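Local atomic coordinates of transcription activator HlyU (Vibrio vulnificus, PDB entry 3JTH), a protein that probably binds DNA as a dimeric ArsR-family winged helix-turn-helix regulator and activates transcription, with rtxA a likely target. Residues Q27-L32 with Y77-E82. Residues are numbered along the deposited sequence; the frame is centred on the assembly and turned at random.
Sequences QILCML and YTLKSE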
# COMPACT_ATOMS: atom_id res chain seq x y z
N GLN A 27 -2.79 -11.44 3.26
CA GLN A 27 -3.65 -12.26 4.09
C GLN A 27 -2.88 -12.70 5.33
O GLN A 27 -3.41 -12.70 6.44
CB GLN A 27 -4.14 -13.47 3.30
CG GLN A 27 -5.04 -13.09 2.13
CD GLN A 27 -5.46 -14.29 1.29
OE1 GLN A 27 -6.00 -14.14 0.19
NE2 GLN A 27 -5.21 -15.49 1.80
N ILE A 28 -1.62 -13.07 5.13
CA ILE A 28 -0.77 -13.50 6.23
C ILE A 28 -0.51 -12.34 7.17
O ILE A 28 -0.60 -12.48 8.39
CB ILE A 28 0.58 -14.03 5.70
CG1 ILE A 28 0.36 -15.35 4.95
CG2 ILE A 28 1.55 -14.19 6.86
CD1 ILE A 28 1.57 -15.79 4.14
N LEU A 29 -0.17 -11.18 6.61
CA LEU A 29 0.09 -10.01 7.44
C LEU A 29 -1.15 -9.63 8.25
O LEU A 29 -1.05 -9.31 9.44
CB LEU A 29 0.52 -8.85 6.56
CG LEU A 29 1.92 -9.01 5.94
CD1 LEU A 29 2.13 -7.95 4.87
CD2 LEU A 29 2.97 -8.92 7.03
N CYS A 30 -2.32 -9.68 7.61
CA CYS A 30 -3.57 -9.34 8.27
C CYS A 30 -3.84 -10.29 9.43
O CYS A 30 -4.29 -9.87 10.50
CB CYS A 30 -4.72 -9.38 7.25
SG CYS A 30 -4.47 -8.30 5.81
N MSE A 31 -3.57 -11.58 9.22
CA MSE A 31 -3.78 -12.60 10.23
C MSE A 31 -2.88 -12.42 11.44
O MSE A 31 -3.23 -12.84 12.55
CB MSE A 31 -3.53 -14.00 9.65
CG MSE A 31 -4.65 -14.51 8.77
SE MSE A 31 -6.34 -14.56 9.72
CE MSE A 31 -5.89 -15.91 11.03
N LEU A 32 -1.73 -11.80 11.22
CA LEU A 32 -0.77 -11.58 12.31
C LEU A 32 -1.03 -10.28 13.03
O LEU A 32 -0.24 -9.87 13.88
CB LEU A 32 0.68 -11.61 11.78
CG LEU A 32 1.04 -12.95 11.12
CD1 LEU A 32 2.48 -12.96 10.63
CD2 LEU A 32 0.80 -14.05 12.13
N TYR A 77 4.87 -16.89 14.45
CA TYR A 77 5.16 -15.72 13.65
C TYR A 77 4.35 -14.54 14.15
O TYR A 77 3.25 -14.70 14.68
CB TYR A 77 4.83 -16.00 12.18
CG TYR A 77 5.66 -17.12 11.61
CD1 TYR A 77 5.36 -18.45 11.89
CD2 TYR A 77 6.80 -16.85 10.85
CE1 TYR A 77 6.16 -19.49 11.43
CE2 TYR A 77 7.61 -17.88 10.38
CZ TYR A 77 7.29 -19.19 10.67
OH TYR A 77 8.09 -20.22 10.22
N THR A 78 4.91 -13.34 13.98
CA THR A 78 4.26 -12.11 14.41
C THR A 78 4.78 -10.98 13.54
O THR A 78 5.82 -11.11 12.89
CB THR A 78 4.57 -11.81 15.91
OG1 THR A 78 3.76 -10.72 16.37
CG2 THR A 78 6.03 -11.45 16.09
N LEU A 79 4.05 -9.86 13.49
CA LEU A 79 4.50 -8.74 12.68
C LEU A 79 5.77 -8.16 13.27
O LEU A 79 6.03 -8.30 14.46
CB LEU A 79 3.41 -7.66 12.61
CG LEU A 79 2.17 -8.09 11.82
CD1 LEU A 79 1.16 -6.96 11.77
CD2 LEU A 79 2.57 -8.48 10.40
N LYS A 80 6.58 -7.52 12.43
CA LYS A 80 7.83 -6.95 12.90
C LYS A 80 7.89 -5.42 12.83
O LYS A 80 7.95 -4.76 13.87
CB LYS A 80 9.01 -7.55 12.13
CG LYS A 80 10.38 -7.03 12.58
CD LYS A 80 11.52 -7.79 11.90
CE LYS A 80 12.87 -7.35 12.44
NZ LYS A 80 13.99 -8.19 11.92
N SER A 81 7.89 -4.87 11.63
CA SER A 81 8.00 -3.42 11.47
C SER A 81 6.77 -2.64 11.93
O SER A 81 5.62 -3.07 11.74
CB SER A 81 8.30 -3.06 10.01
OG SER A 81 7.11 -2.86 9.25
N GLU A 82 7.02 -1.49 12.54
CA GLU A 82 5.96 -0.62 13.03
C GLU A 82 5.11 -0.07 11.89
O GLU A 82 3.92 0.22 12.05
CB GLU A 82 6.55 0.54 13.82
CG GLU A 82 7.19 0.15 15.13
CD GLU A 82 6.26 -0.66 16.01
OE1 GLU A 82 5.05 -0.32 16.07
OE2 GLU A 82 6.72 -1.63 16.65
O HOH W 1 1.77 -9.77 15.22
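Leu29, in the last turn of helix 23-31, and Leu32, just past its end, pack against Tyr77, Thr78 and Leu79 at the end of strand 76-79. This joins helix to wing in the winged helix-turn-helix fold of the ArsR family: strand 76-79 is the second strand of the wing hairpin and lies between strands 37-38 and 66-69. The tight side is leucine on leucine. Leu79 crosses Leu29 at about a right angle, and their CD2 methyls press together at 3.4 Å, closer than usual van der Waals contact. A chi1 of -68° sets CG of Leu79 anti to its own carbonyl carbon, 3.8 Å from Leu32 CB. Val66 of the neighbouring strand touches both helix-end leucines, and Val84 and Ile88 of helix 82-94 pack on Leu29, so the leucines belong to the hydrophobic core. Side-chain packing is looser at Tyr77. Leu32 runs beside it, pointing the same way, with CD1 4.1 Å from Tyr77 CB, though Leu32 CD2 rests 3.6 Å from Tyr77 O. CB of Thr78 is directed away from the helix, but a water bridges the two segments here. Its distances to Leu32 O and Thr78 OG1 are unusually short, so their exact geometry is doubtful. The same water accepts a hydrogen bond from Leu79 N at 2.9 Å.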